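Long-range contacts in cellulose hydrolase (Bacillus licheniformis, PDB 4YZT), which hydrolyses internal beta-1,4-glucosidic bonds of cellulose as a tri-modular family 5 endoglucanase, seen here with bound cellotetraose: residues L206-P212 with P255-F260; R237-G241 with S282-Y286; P335-K340 with D358-N364. All blocks are in the same frame, centred on the assembly; numbering follows the deposited sequence.

Contact 1: L206-P212 with P255-F260; sequences LLHSFEP and PVYEKF
The end of helix 203-208 and the loop after it pack on helix 243-261 of the (beta/alpha)8 barrel. Segment 255-260 is helical (Lys-259 N to Pro-255 O 2.9 Å), kinked where the N of Pro-255 (no N-H) and of Val-256 lack bonds to the turn before, with a wider pi-type turn at 257-260. Leu-206 (chi1 t, chi2 p) rests its CG 3.8 Å from Phe-260 CE2, its O at that ring's edge, 3.3 Å from CZ. Leu-207 (m, t) sits knob-into-hole among Pro-255, Val-256, Lys-259 and Phe-260, its CA 6.9 Å from that of Val-256. From Ser-209 the chain leaves the helix, extending at Phe-210, whose CD2 is 4.2 Å from Phe-260 CZ; Pro-212 CG is 4.3 Å from Phe-260 CE1. All-trans Lys-259 NZ donates to Leu-207 O (2.7 Å) and to water 1 (3.2 Å), which lies 2.7 Å from Leu-206 O and Phe-210 O. The long amine thus satisfies a carbonyl where the helix's backbone donors run out, while its methylenes extend the apolar surface.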
ATOM      1  N   LEU A 206       0.220  12.438  16.928  1.00 14.74           N
ATOM      2  CA  LEU A 206       1.536  13.055  16.895  1.00 13.71           C
ATOM      3  C   LEU A 206       1.434  14.580  17.106  1.00 13.75           C
ATOM      4  O   LEU A 206       2.282  15.206  17.753  1.00 15.39           O
ATOM      5  CB  LEU A 206       2.231  12.744  15.555  1.00 11.29           C
ATOM      6  CG  LEU A 206       3.704  13.124  15.476  1.00 13.60           C
ATOM      7  CD1 LEU A 206       4.537  12.137  16.276  1.00 15.28           C
ATOM      8  CD2 LEU A 206       4.142  13.163  14.028  1.00 13.92           C
ATOM      9  N   LEU A 207       0.364  15.161  16.575  1.00 15.63           N
ATOM     10  CA  LEU A 207       0.166  16.600  16.599  1.00 18.62           C
ATOM     11  C   LEU A 207      -0.441  17.113  17.901  1.00 22.46           C
ATOM     12  O   LEU A 207      -0.252  18.286  18.251  1.00 22.97           O
ATOM     13  CB  LEU A 207      -0.721  17.005  15.427  1.00 19.13           C
ATOM     14  CG  LEU A 207      -0.044  16.891  14.058  1.00 20.47           C
ATOM     15  CD1 LEU A 207      -1.060  17.058  12.937  1.00 21.62           C
ATOM     16  CD2 LEU A 207       1.061  17.944  13.957  1.00 22.72           C
ATOM     17  N   HIS A 208      -1.153  16.251  18.628  1.00 23.17           N
ATOM     18  CA  HIS A 208      -1.973  16.732  19.747  1.00 24.91           C
ATOM     19  C   HIS A 208      -1.757  16.074  21.104  1.00 26.54           C
ATOM     20  O   HIS A 208      -2.120  16.655  22.125  1.00 31.02           O
ATOM     21  CB  HIS A 208      -3.454  16.600  19.387  1.00 26.42           C
ATOM     22  CG  HIS A 208      -3.831  17.328  18.137  1.00 29.97           C
ATOM     23  ND1 HIS A 208      -3.596  18.675  17.962  1.00 34.91           N
ATOM     24  CD2 HIS A 208      -4.418  16.895  16.998  1.00 30.66           C
ATOM     25  CE1 HIS A 208      -4.017  19.039  16.764  1.00 34.79           C
ATOM     26  NE2 HIS A 208      -4.522  17.977  16.160  1.00 31.65           N
ATOM     27  N   SER A 209      -1.198  14.870  21.132  1.00 24.40           N
ATOM     28  CA  SER A 209      -1.058  14.144  22.395  1.00 27.54           C
ATOM     29  C   SER A 209       0.391  13.752  22.663  1.00 28.14           C
ATOM     30  O   SER A 209       0.817  13.531  23.802  1.00 30.99           O
ATOM     31  CB  SER A 209      -1.943  12.900  22.377  1.00 30.90           C
ATOM     32  OG  SER A 209      -3.222  13.213  21.848  1.00 33.79           O
ATOM     33  N   PHE A 210       1.146  13.680  21.590  1.00 25.80           N
ATOM     34  CA  PHE A 210       2.547  13.312  21.632  1.00 21.46           C
ATOM     35  C   PHE A 210       3.400  14.440  22.191  1.00 21.49           C
ATOM     36  O   PHE A 210       3.112  15.614  21.959  1.00 22.49           O
ATOM     37  CB  PHE A 210       2.981  12.950  20.215  1.00 18.42           C
ATOM     38  CG  PHE A 210       4.447  12.704  20.047  1.00 17.14           C
ATOM     39  CD1 PHE A 210       4.998  11.472  20.357  1.00 14.75           C
ATOM     40  CD2 PHE A 210       5.265  13.682  19.507  1.00 18.36           C
ATOM     41  CE1 PHE A 210       6.346  11.233  20.157  1.00 14.38           C
ATOM     42  CE2 PHE A 210       6.622  13.445  19.312  1.00 16.43           C
ATOM     43  CZ  PHE A 210       7.157  12.220  19.634  1.00 15.17           C
ATOM     44  N   GLU A 211       4.444  14.090  22.936  1.00 21.93           N
ATOM     45  CA  GLU A 211       5.497  15.054  23.245  1.00 24.99           C
ATOM     46  C   GLU A 211       6.852  14.414  22.966  1.00 22.78           C
ATOM     47  O   GLU A 211       7.102  13.284  23.384  1.00 22.97           O
ATOM     48  CB  GLU A 211       5.411  15.543  24.695  1.00 34.03           C
ATOM     49  CG  GLU A 211       4.237  16.474  24.963  1.00 41.62           C
ATOM     50  CD  GLU A 211       4.238  17.715  24.064  1.00 47.27           C
ATOM     51  OE1 GLU A 211       5.308  18.337  23.889  1.00 49.78           O
ATOM     52  OE2 GLU A 211       3.166  18.065  23.526  1.00 48.25           O
ATOM     53  N   PRO A 212       7.725  15.133  22.243  1.00 23.17           N
ATOM     54  CA  PRO A 212       9.038  14.588  21.872  1.00 22.23           C
ATOM     55  C   PRO A 212       9.898  14.291  23.097  1.00 21.09           C
ATOM     56  O   PRO A 212       9.966  15.118  24.011  1.00 19.25           O
ATOM     57  CB  PRO A 212       9.675  15.712  21.036  1.00 25.17           C
ATOM     58  CG  PRO A 212       8.577  16.666  20.721  1.00 27.20           C
ATOM     59  CD  PRO A 212       7.571  16.535  21.823  1.00 26.15           C
ATOM     60  N   PRO A 255       0.419  20.250   8.537  1.00 14.59           N
ATOM     61  CA  PRO A 255       0.645  20.613   9.947  1.00 15.45           C
ATOM     62  C   PRO A 255       1.815  19.880  10.608  1.00 14.98           C
ATOM     63  O   PRO A 255       2.357  20.378  11.607  1.00 14.76           O
ATOM     64  CB  PRO A 255      -0.676  20.222  10.623  1.00 16.97           C
ATOM     65  CG  PRO A 255      -1.688  20.308   9.547  1.00 15.57           C
ATOM     66  CD  PRO A 255      -0.978  19.839   8.306  1.00 14.15           C
ATOM     67  N   VAL A 256       2.197  18.721  10.074  1.00 14.13           N
ATOM     68  CA  VAL A 256       3.317  17.963  10.637  1.00 13.44           C
ATOM     69  C   VAL A 256       4.615  18.653  10.239  1.00 14.88           C
ATOM     70  O   VAL A 256       5.563  18.735  11.027  1.00 14.45           O
ATOM     71  CB  VAL A 256       3.316  16.488  10.168  1.00 13.98           C
ATOM     72  CG1 VAL A 256       4.553  15.754  10.669  1.00 13.95           C
ATOM     73  CG2 VAL A 256       2.058  15.786  10.660  1.00 15.25           C
ATOM     74  N   TYR A 257       4.645  19.168   9.015  1.00 12.87           N
ATOM     75  CA  TYR A 257       5.751  20.004   8.597  1.00 14.94           C
ATOM     76  C   TYR A 257       5.832  21.252   9.476  1.00 16.93           C
ATOM     77  O   TYR A 257       6.903  21.620   9.948  1.00 17.48           O
ATOM     78  CB  TYR A 257       5.607  20.400   7.128  1.00 12.06           C
ATOM     79  CG  TYR A 257       6.572  21.474   6.731  1.00 15.71           C
ATOM     80  CD1 TYR A 257       7.897  21.167   6.461  1.00 16.42           C
ATOM     81  CD2 TYR A 257       6.165  22.796   6.630  1.00 15.06           C
ATOM     82  CE1 TYR A 257       8.800  22.148   6.100  1.00 18.96           C
ATOM     83  CE2 TYR A 257       7.059  23.790   6.271  1.00 20.17           C
ATOM     84  CZ  TYR A 257       8.376  23.457   6.006  1.00 21.80           C
ATOM     85  OH  TYR A 257       9.274  24.432   5.641  1.00 28.11           O
ATOM     86  N   GLU A 258       4.698  21.902   9.706  1.00 13.67           N
ATOM     87  CA  GLU A 258       4.729  23.169  10.423  1.00 14.95           C
ATOM     88  C   GLU A 258       5.114  23.028  11.900  1.00 17.36           C
ATOM     89  O   GLU A 258       5.839  23.865  12.431  1.00 16.73           O
ATOM     90  CB  GLU A 258       3.375  23.875  10.306  1.00 18.74           C
ATOM     91  CG  GLU A 258       2.984  24.289   8.882  1.00 19.55           C
ATOM     92  CD  GLU A 258       1.559  24.836   8.814  1.00 23.96           C
ATOM     93  OE1 GLU A 258       1.382  26.024   8.469  1.00 25.99           O
ATOM     94  OE2 GLU A 258       0.618  24.077   9.126  1.00 25.36           O
ATOM     95  N   LYS A 259       4.636  21.983  12.568  1.00 17.68           N
ATOM     96  CA  LYS A 259       4.911  21.821  13.997  1.00 17.77           C
ATOM     97  C   LYS A 259       6.287  21.233  14.248  1.00 17.81           C
ATOM     98  O   LYS A 259       6.953  21.605  15.216  1.00 18.40           O
ATOM     99  CB  LYS A 259       3.854  20.931  14.674  1.00 16.64           C
ATOM    100  CG  LYS A 259       4.026  20.869  16.198  1.00 17.24           C
ATOM    101  CD  LYS A 259       2.848  20.217  16.901  1.00 17.67           C
ATOM    102  CE  LYS A 259       2.957  20.404  18.406  1.00 22.77           C
ATOM    103  NZ  LYS A 259       1.670  20.069  19.076  1.00 27.50           N
ATOM    104  N   PHE A 260       6.710  20.323  13.376  1.00 15.78           N
ATOM    105  CA  PHE A 260       7.888  19.513  13.676  1.00 17.04           C
ATOM    106  C   PHE A 260       9.034  19.679  12.691  1.00 13.98           C
ATOM    107  O   PHE A 260      10.148  19.979  13.105  1.00 15.91           O
ATOM    108  CB  PHE A 260       7.503  18.038  13.764  1.00 14.57           C
ATOM    109  CG  PHE A 260       6.576  17.720  14.922  1.00 15.59           C
ATOM    110  CD1 PHE A 260       6.973  17.953  16.230  1.00 15.25           C
ATOM    111  CD2 PHE A 260       5.321  17.168  14.694  1.00 14.05           C
ATOM    112  CE1 PHE A 260       6.122  17.668  17.301  1.00 16.62           C
ATOM    113  CE2 PHE A 260       4.474  16.861  15.751  1.00 15.37           C
ATOM    114  CZ  PHE A 260       4.869  17.114  17.058  1.00 14.24           C
TER
HETATM  115  O   HOH W   1       2.347  17.003  19.818  1.00 22.22           O

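Contact 2: R237-G241 with S282-Y286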
ATOM      1  N   ARG A 237     -15.678   2.719  -3.341  1.00 10.71           N
ATOM      2  CA  ARG A 237     -14.836   3.897  -3.588  1.00 10.50           C
ATOM      3  C   ARG A 237     -13.660   3.519  -4.489  1.00 12.97           C
ATOM      4  O   ARG A 237     -12.535   3.334  -4.024  1.00 13.03           O
ATOM      5  CB  ARG A 237     -14.328   4.508  -2.259  1.00 10.13           C
ATOM      6  CG  ARG A 237     -13.732   5.913  -2.416  1.00 11.46           C
ATOM      7  CD  ARG A 237     -13.458   6.608  -1.069  1.00  9.93           C
ATOM      8  NE  ARG A 237     -13.050   8.000  -1.261  1.00 14.17           N
ATOM      9  CZ  ARG A 237     -13.121   8.942  -0.321  1.00 14.75           C
ATOM     10  NH1 ARG A 237     -13.581   8.643   0.891  1.00 12.25           N
ATOM     11  NH2 ARG A 237     -12.742  10.194  -0.592  1.00 12.90           N
ATOM     12  N   THR A 238     -13.937   3.426  -5.783  1.00 10.62           N
ATOM     13  CA  THR A 238     -13.020   2.824  -6.732  1.00 10.53           C
ATOM     14  C   THR A 238     -12.103   3.814  -7.440  1.00 12.90           C
ATOM     15  O   THR A 238     -11.230   3.401  -8.200  1.00 13.51           O
ATOM     16  CB  THR A 238     -13.797   2.058  -7.818  1.00 11.09           C
ATOM     17  OG1 THR A 238     -14.651   2.970  -8.522  1.00 13.61           O
ATOM     18  CG2 THR A 238     -14.652   0.946  -7.206  1.00 11.22           C
ATOM     19  N   THR A 239     -12.312   5.115  -7.238  1.00 12.51           N
ATOM     20  CA  THR A 239     -11.416   6.101  -7.850  1.00 12.10           C
ATOM     21  C   THR A 239     -10.983   7.165  -6.855  1.00 11.54           C
ATOM     22  O   THR A 239     -11.615   7.345  -5.815  1.00 10.76           O
ATOM     23  CB  THR A 239     -12.063   6.814  -9.057  1.00 12.65           C
ATOM     24  OG1 THR A 239     -13.239   7.507  -8.625  1.00 13.75           O
ATOM     25  CG2 THR A 239     -12.421   5.809 -10.141  1.00 13.87           C
ATOM     26  N   TRP A 240      -9.919   7.880  -7.205  1.00 11.66           N
ATOM     27  CA  TRP A 240      -9.403   8.973  -6.372  1.00 11.09           C
ATOM     28  C   TRP A 240      -8.804  10.056  -7.257  1.00 12.92           C
ATOM     29  O   TRP A 240      -8.208   9.744  -8.296  1.00 10.64           O
ATOM     30  CB  TRP A 240      -8.342   8.454  -5.387  1.00  9.57           C
ATOM     31  CG  TRP A 240      -7.796   9.506  -4.440  1.00 11.12           C
ATOM     32  CD1 TRP A 240      -8.248   9.792  -3.185  1.00 10.98           C
ATOM     33  CD2 TRP A 240      -6.695  10.397  -4.680  1.00 11.31           C
ATOM     34  NE1 TRP A 240      -7.508  10.816  -2.633  1.00 12.08           N
ATOM     35  CE2 TRP A 240      -6.537  11.193  -3.521  1.00 11.02           C
ATOM     36  CE3 TRP A 240      -5.819  10.590  -5.757  1.00  9.69           C
ATOM     37  CZ2 TRP A 240      -5.539  12.182  -3.406  1.00 12.86           C
ATOM     38  CZ3 TRP A 240      -4.832  11.585  -5.648  1.00 11.89           C
ATOM     39  CH2 TRP A 240      -4.705  12.366  -4.478  1.00 12.03           C
ATOM     40  N   GLY A 241      -8.949  11.316  -6.848  1.00 12.70           N
ATOM     41  CA  GLY A 241      -8.292  12.419  -7.533  1.00 14.18           C
ATOM     42  C   GLY A 241      -9.061  13.705  -7.784  1.00 14.41           C
ATOM     43  O   GLY A 241      -8.650  14.505  -8.624  1.00 14.76           O
ATOM     44  N   SER A 282      -6.128   6.133 -11.042  1.00 12.09           N
ATOM     45  CA  SER A 282      -6.226   6.620  -9.671  1.00 13.12           C
ATOM     46  C   SER A 282      -5.012   6.196  -8.867  1.00 10.50           C
ATOM     47  O   SER A 282      -4.441   6.993  -8.130  1.00  9.95           O
ATOM     48  CB  SER A 282      -7.497   6.118  -9.005  1.00 11.72           C
ATOM     49  OG  SER A 282      -8.648   6.675  -9.627  1.00 12.64           O
ATOM     50  N   LYS A 283      -4.621   4.935  -9.000  1.00 11.13           N
ATOM     51  CA  LYS A 283      -3.488   4.429  -8.231  1.00 12.60           C
ATOM     52  C   LYS A 283      -2.199   5.196  -8.541  1.00 13.79           C
ATOM     53  O   LYS A 283      -1.441   5.550  -7.634  1.00 13.30           O
ATOM     54  CB  LYS A 283      -3.289   2.939  -8.499  1.00 14.38           C
ATOM     55  CG  LYS A 283      -2.257   2.290  -7.585  1.00 16.06           C
ATOM     56  CD  LYS A 283      -1.631   1.067  -8.256  1.00 19.95           C
ATOM     57  CE  LYS A 283      -2.605  -0.076  -8.430  1.00 22.11           C
ATOM     58  NZ  LYS A 283      -1.987  -1.162  -9.282  1.00 21.01           N
ATOM     59  N   TRP A 284      -1.959   5.458  -9.826  1.00 10.49           N
ATOM     60  CA  TRP A 284      -0.752   6.176 -10.232  1.00 10.80           C
ATOM     61  C   TRP A 284      -0.789   7.611  -9.713  1.00 10.79           C
ATOM     62  O   TRP A 284       0.182   8.097  -9.125  1.00 12.07           O
ATOM     63  CB  TRP A 284      -0.594   6.151 -11.759  1.00 11.35           C
ATOM     64  CG  TRP A 284      -0.368   4.758 -12.317  1.00 12.84           C
ATOM     65  CD1 TRP A 284      -0.181   3.611 -11.603  1.00 10.77           C
ATOM     66  CD2 TRP A 284      -0.314   4.383 -13.702  1.00 12.04           C
ATOM     67  NE1 TRP A 284      -0.009   2.546 -12.456  1.00 11.86           N
ATOM     68  CE2 TRP A 284      -0.095   2.989 -13.750  1.00 12.23           C
ATOM     69  CE3 TRP A 284      -0.428   5.090 -14.908  1.00 12.98           C
ATOM     70  CZ2 TRP A 284       0.017   2.285 -14.958  1.00 13.46           C
ATOM     71  CZ3 TRP A 284      -0.324   4.381 -16.118  1.00 15.96           C
ATOM     72  CH2 TRP A 284      -0.109   3.000 -16.128  1.00 14.26           C
ATOM     73  N   LEU A 285      -1.920   8.281  -9.919  1.00 10.32           N
ATOM     74  CA  LEU A 285      -2.117   9.644  -9.418  1.00 13.90           C
ATOM     75  C   LEU A 285      -1.971   9.750  -7.887  1.00 13.26           C
ATOM     76  O   LEU A 285      -1.392  10.706  -7.374  1.00 13.07           O
ATOM     77  CB  LEU A 285      -3.493  10.161  -9.846  1.00 14.61           C
ATOM     78  CG  LEU A 285      -3.813  11.620  -9.498  1.00 13.84           C
ATOM     79  CD1 LEU A 285      -2.822  12.558 -10.206  1.00 12.11           C
ATOM     80  CD2 LEU A 285      -5.233  11.958  -9.890  1.00 12.63           C
ATOM     81  N   TYR A 286      -2.528   8.788  -7.167  1.00 11.47           N
ATOM     82  CA  TYR A 286      -2.433   8.768  -5.710  1.00 11.62           C
ATOM     83  C   TYR A 286      -0.972   8.671  -5.261  1.00 12.37           C
ATOM     84  O   TYR A 286      -0.507   9.446  -4.412  1.00 11.68           O
ATOM     85  CB  TYR A 286      -3.253   7.604  -5.139  1.00 12.42           C
ATOM     86  CG  TYR A 286      -3.279   7.564  -3.626  1.00 13.77           C
ATOM     87  CD1 TYR A 286      -2.302   6.881  -2.911  1.00 14.69           C
ATOM     88  CD2 TYR A 286      -4.269   8.232  -2.906  1.00 10.94           C
ATOM     89  CE1 TYR A 286      -2.313   6.857  -1.526  1.00 10.14           C
ATOM     90  CE2 TYR A 286      -4.285   8.195  -1.530  1.00  8.99           C
ATOM     91  CZ  TYR A 286      -3.306   7.521  -0.849  1.00 10.63           C
ATOM     92  OH  TYR A 286      -3.318   7.492   0.530  1.00 11.11           O
TER
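Trp-240 gives up more surface than any other residue here, its indole lying against one flank of helix 280-296. Tyr-286 presents the edge of its ring to the indole face: the phenol and the six-membered ring of Trp-240 form a T-shaped pair with centroids 5.1 Å apart and planes at 79°, and Tyr-286 CD2 comes to 3.7 Å from Trp-240 CD2. One turn of helix separates Tyr-286 from Ser-282, as Tyr-286 N bonding to Ser-282 O at 2.8 Å confirms, so both lie on the flank of the helix that meets the loop. Beside them Leu-285 CG packs 4.0 Å from Trp-240 CZ3.

The loop, which runs between strand 218-224 and helix 243-261 of the TIM barrel, is therefore pinned to the helix that follows the next strand, 267-272. Tyr-230 also meets both aromatic rings, enlarging the cluster, and Tyr-286 keeps its hydroxyl satisfied at Ser-226 O.

Ser-282 supplies the polar link. Its OG accepts from Trp-240 N at 3.0 Å, nearly linearly (163°), and also hydrogen-bonds Glu-279 OE1; a small hydroxyl lets the loop backbone come close, with the CA atoms of Trp-240 and Ser-282 just 5.1 Å apart. Gly-241 then turns with phi 138°, an angle at which a beta-carbon would be jammed against the carbonyl O of Trp-240; its CA sits 3.9 Å from Leu-285 CD2, and a beta-carbon would clash with that methyl too.

Contact 3: P335-K340 with D358-N364; sequences PNAIIK and DIQLNGN
Strands 338-340 and 358-360 run antiparallel, axes 4.7 Å apart at 155°, in hairpin 338-347/355-360 of the X2 module. Main-chain bonds pair Ile-338 with Gln-360 (N to O 2.9 Å, O to N 2.8 Å) and Lys-340 with Asp-358 (likewise 2.8 and 2.9 Å); these four side chains share one face. Ile-339 and Ile-359, a non-hydrogen-bonded pair (CA atoms 4.5 Å apart), point to the other. Leu-361 to Asn-364 make a type I' turn closed by Asn-364 N to Leu-361 O (3.0 Å); Asn-362 and Gly-363 tolerate its positive phi angles. With chi1 m, Asn-362 ND2 donates to Asn-336 O (2.8 Å) and Asn-364 ND2 to Pro-335 O (2.9 Å); Gln-360 NE2 bonds Asn-362 OD1 (3.0 Å), and water 2 donates to Pro-335 O (2.7 Å) and Asn-364 OD1 (2.5 Å). Ile-359 packs CG1 on Ile-339 CG2 and CG2 on Ala-337 CB (4.1 Å each), beside Phe-416 and Phe-418. Side-chain amides thus bond main-chain O atoms before the strand, beyond the last backbone hydrogen-bonded pair.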
ATOM      1  N   PRO A 335       8.935  15.063 -10.541  1.00 19.21           N
ATOM      2  CA  PRO A 335       7.524  14.887 -10.900  1.00 15.35           C
ATOM      3  C   PRO A 335       7.316  13.960 -12.104  1.00 16.89           C
ATOM      4  O   PRO A 335       8.133  13.931 -13.033  1.00 16.48           O
ATOM      5  CB  PRO A 335       7.070  16.306 -11.232  1.00 24.44           C
ATOM      6  CG  PRO A 335       8.008  17.183 -10.440  1.00 27.20           C
ATOM      7  CD  PRO A 335       9.329  16.481 -10.514  1.00 24.44           C
ATOM      8  N   ASN A 336       6.212  13.220 -12.066  1.00 18.37           N
ATOM      9  CA  ASN A 336       5.842  12.292 -13.126  1.00 19.60           C
ATOM     10  C   ASN A 336       4.593  12.753 -13.856  1.00 20.16           C
ATOM     11  O   ASN A 336       3.609  13.161 -13.224  1.00 17.88           O
ATOM     12  CB  ASN A 336       5.593  10.894 -12.551  1.00 17.87           C
ATOM     13  CG  ASN A 336       6.753  10.391 -11.726  1.00 19.24           C
ATOM     14  OD1 ASN A 336       7.765   9.939 -12.269  1.00 18.26           O
ATOM     15  ND2 ASN A 336       6.611  10.454 -10.403  1.00 15.19           N
ATOM     16  N   ALA A 337       4.625  12.671 -15.182  1.00 16.04           N
ATOM     17  CA  ALA A 337       3.439  12.940 -15.978  1.00 16.30           C
ATOM     18  C   ALA A 337       2.425  11.801 -15.780  1.00 18.94           C
ATOM     19  O   ALA A 337       2.803  10.636 -15.617  1.00 18.28           O
ATOM     20  CB  ALA A 337       3.813  13.106 -17.447  1.00 17.52           C
ATOM     21  N   ILE A 338       1.140  12.145 -15.776  1.00 17.09           N
ATOM     22  CA  ILE A 338       0.084  11.157 -15.600  1.00 14.41           C
ATOM     23  C   ILE A 338      -0.905  11.246 -16.771  1.00 16.02           C
ATOM     24  O   ILE A 338      -1.449  12.325 -17.050  1.00 17.59           O
ATOM     25  CB  ILE A 338      -0.669  11.363 -14.257  1.00 16.71           C
ATOM     26  CG1 ILE A 338       0.308  11.408 -13.073  1.00 18.40           C
ATOM     27  CG2 ILE A 338      -1.702  10.268 -14.059  1.00 14.88           C
ATOM     28  CD1 ILE A 338       1.005  10.075 -12.774  1.00 19.47           C
ATOM     29  N   ILE A 339      -1.106  10.130 -17.477  1.00 14.91           N
ATOM     30  CA  ILE A 339      -2.070  10.080 -18.579  1.00 15.40           C
ATOM     31  C   ILE A 339      -3.462   9.610 -18.135  1.00 16.16           C
ATOM     32  O   ILE A 339      -3.598   8.860 -17.160  1.00 17.76           O
ATOM     33  CB  ILE A 339      -1.591   9.148 -19.729  1.00 21.97           C
ATOM     34  CG1 ILE A 339      -1.576   7.686 -19.275  1.00 19.10           C
ATOM     35  CG2 ILE A 339      -0.230   9.594 -20.254  1.00 23.54           C
ATOM     36  CD1 ILE A 339      -1.293   6.696 -20.403  1.00 18.41           C
ATOM     37  N   LYS A 340      -4.486  10.067 -18.858  1.00 18.14           N
ATOM     38  CA  LYS A 340      -5.872   9.629 -18.655  1.00 17.15           C
ATOM     39  C   LYS A 340      -6.561   9.513 -20.014  1.00 20.16           C
ATOM     40  O   LYS A 340      -6.684  10.506 -20.732  1.00 21.42           O
ATOM     41  CB  LYS A 340      -6.633  10.608 -17.755  1.00 18.83           C
ATOM     42  CG  LYS A 340      -7.889  10.041 -17.116  1.00 22.33           C
ATOM     43  CD  LYS A 340      -8.501  11.015 -16.111  1.00 24.49           C
ATOM     44  CE  LYS A 340      -9.713  10.396 -15.414  1.00 27.21           C
ATOM     45  NZ  LYS A 340     -10.429  11.389 -14.566  1.00 28.40           N
ATOM     46  N   ASP A 358      -5.512  12.613 -22.369  1.00 22.92           N
ATOM     47  CA  ASP A 358      -5.090  13.821 -21.676  1.00 23.50           C
ATOM     48  C   ASP A 358      -3.884  13.540 -20.788  1.00 20.49           C
ATOM     49  O   ASP A 358      -3.799  12.492 -20.151  1.00 22.73           O
ATOM     50  CB  ASP A 358      -6.237  14.395 -20.839  1.00 27.19           C
ATOM     51  CG  ASP A 358      -7.399  14.877 -21.694  1.00 31.88           C
ATOM     52  OD1 ASP A 358      -7.159  15.588 -22.696  1.00 33.53           O
ATOM     53  OD2 ASP A 358      -8.556  14.546 -21.356  1.00 34.63           O
ATOM     54  N   ILE A 359      -2.950  14.483 -20.739  1.00 21.38           N
ATOM     55  CA  ILE A 359      -1.745  14.310 -19.929  1.00 19.78           C
ATOM     56  C   ILE A 359      -1.590  15.423 -18.891  1.00 21.05           C
ATOM     57  O   ILE A 359      -1.509  16.600 -19.244  1.00 24.73           O
ATOM     58  CB  ILE A 359      -0.478  14.274 -20.814  1.00 20.62           C
ATOM     59  CG1 ILE A 359      -0.665  13.326 -22.003  1.00 23.52           C
ATOM     60  CG2 ILE A 359       0.744  13.881 -19.992  1.00 22.58           C
ATOM     61  CD1 ILE A 359       0.542  13.279 -22.913  1.00 25.38           C
ATOM     62  N   GLN A 360      -1.570  15.047 -17.615  1.00 22.37           N
ATOM     63  CA  GLN A 360      -1.131  15.944 -16.549  1.00 22.92           C
ATOM     64  C   GLN A 360       0.398  15.928 -16.536  1.00 21.83           C
ATOM     65  O   GLN A 360       1.016  15.046 -15.930  1.00 19.43           O
ATOM     66  CB  GLN A 360      -1.722  15.519 -15.196  1.00 23.27           C
ATOM     67  CG  GLN A 360      -1.245  16.320 -13.991  1.00 25.43           C
ATOM     68  CD  GLN A 360      -1.923  15.894 -12.698  1.00 27.56           C
ATOM     69  OE1 GLN A 360      -3.053  15.402 -12.708  1.00 28.65           O
ATOM     70  NE2 GLN A 360      -1.235  16.073 -11.582  1.00 27.11           N
ATOM     71  N   LEU A 361       0.992  16.898 -17.227  1.00 22.04           N
ATOM     72  CA  LEU A 361       2.429  16.908 -17.489  1.00 22.24           C
ATOM     73  C   LEU A 361       3.264  17.073 -16.225  1.00 22.75           C
ATOM     74  O   LEU A 361       4.337  16.488 -16.112  1.00 22.49           O
ATOM     75  CB  LEU A 361       2.769  18.016 -18.482  1.00 22.77           C
ATOM     76  CG  LEU A 361       2.307  17.760 -19.913  1.00 24.96           C
ATOM     77  CD1 LEU A 361       2.488  19.010 -20.762  1.00 27.77           C
ATOM     78  CD2 LEU A 361       3.074  16.591 -20.516  1.00 21.48           C
ATOM     79  N   ASN A 362       2.758  17.857 -15.274  1.00 24.54           N
ATOM     80  CA  ASN A 362       3.492  18.162 -14.043  1.00 25.28           C
ATOM     81  C   ASN A 362       4.897  18.691 -14.350  1.00 25.62           C
ATOM     82  O   ASN A 362       5.869  18.291 -13.718  1.00 25.26           O
ATOM     83  CB  ASN A 362       3.571  16.932 -13.127  1.00 24.78           C
ATOM     84  CG  ASN A 362       2.221  16.562 -12.509  1.00 25.76           C
ATOM     85  OD1 ASN A 362       1.410  17.427 -12.187  1.00 27.30           O
ATOM     86  ND2 ASN A 362       1.988  15.261 -12.331  1.00 25.37           N
ATOM     87  N   GLY A 363       4.992  19.574 -15.341  1.00 27.79           N
ATOM     88  CA  GLY A 363       6.261  20.178 -15.722  1.00 27.92           C
ATOM     89  C   GLY A 363       7.072  19.424 -16.768  1.00 27.22           C
ATOM     90  O   GLY A 363       8.085  19.927 -17.257  1.00 28.75           O
ATOM     91  N   ASN A 364       6.632  18.222 -17.123  1.00 25.69           N
ATOM     92  CA  ASN A 364       7.381  17.389 -18.057  1.00 23.47           C
ATOM     93  C   ASN A 364       7.024  17.642 -19.522  1.00 25.94           C
ATOM     94  O   ASN A 364       6.099  18.399 -19.832  1.00 23.88           O
ATOM     95  CB  ASN A 364       7.175  15.911 -17.716  1.00 22.94           C
ATOM     96  CG  ASN A 364       7.846  15.516 -16.416  1.00 19.50           C
ATOM     97  OD1 ASN A 364       9.051  15.669 -16.267  1.00 23.03           O
ATOM     98  ND2 ASN A 364       7.064  15.005 -15.466  1.00 18.22           N
TER
HETATM   99  O   HOH W   2       9.895  15.832 -13.931  1.00 23.13           O

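Contact 1 is a mostly buried seam between neighbouring barrel helices, whereas contacts 2 and 3 are only partly buried. Contacts 1 and 2 are joined through helix 243-261: contact 1 uses its C-terminal end, and 237-241 leads into its start, yet their centres stay 28 Å apart. Contacts 2 and 3 are neighbours, since helix 280-296, which carries 282-286, also packs against the X2 module; Leu-285 CD1 lies 3.8 Å from Gln-360 OE1. Chemistry follows place: aliphatic packing around a phenyl ring with a lysine at the rim in contact 1, a T-shaped (edge-to-face) aromatic pair with a single serine bond in contact 2, and mainly backbone and amide hydrogen bonds in contact 3.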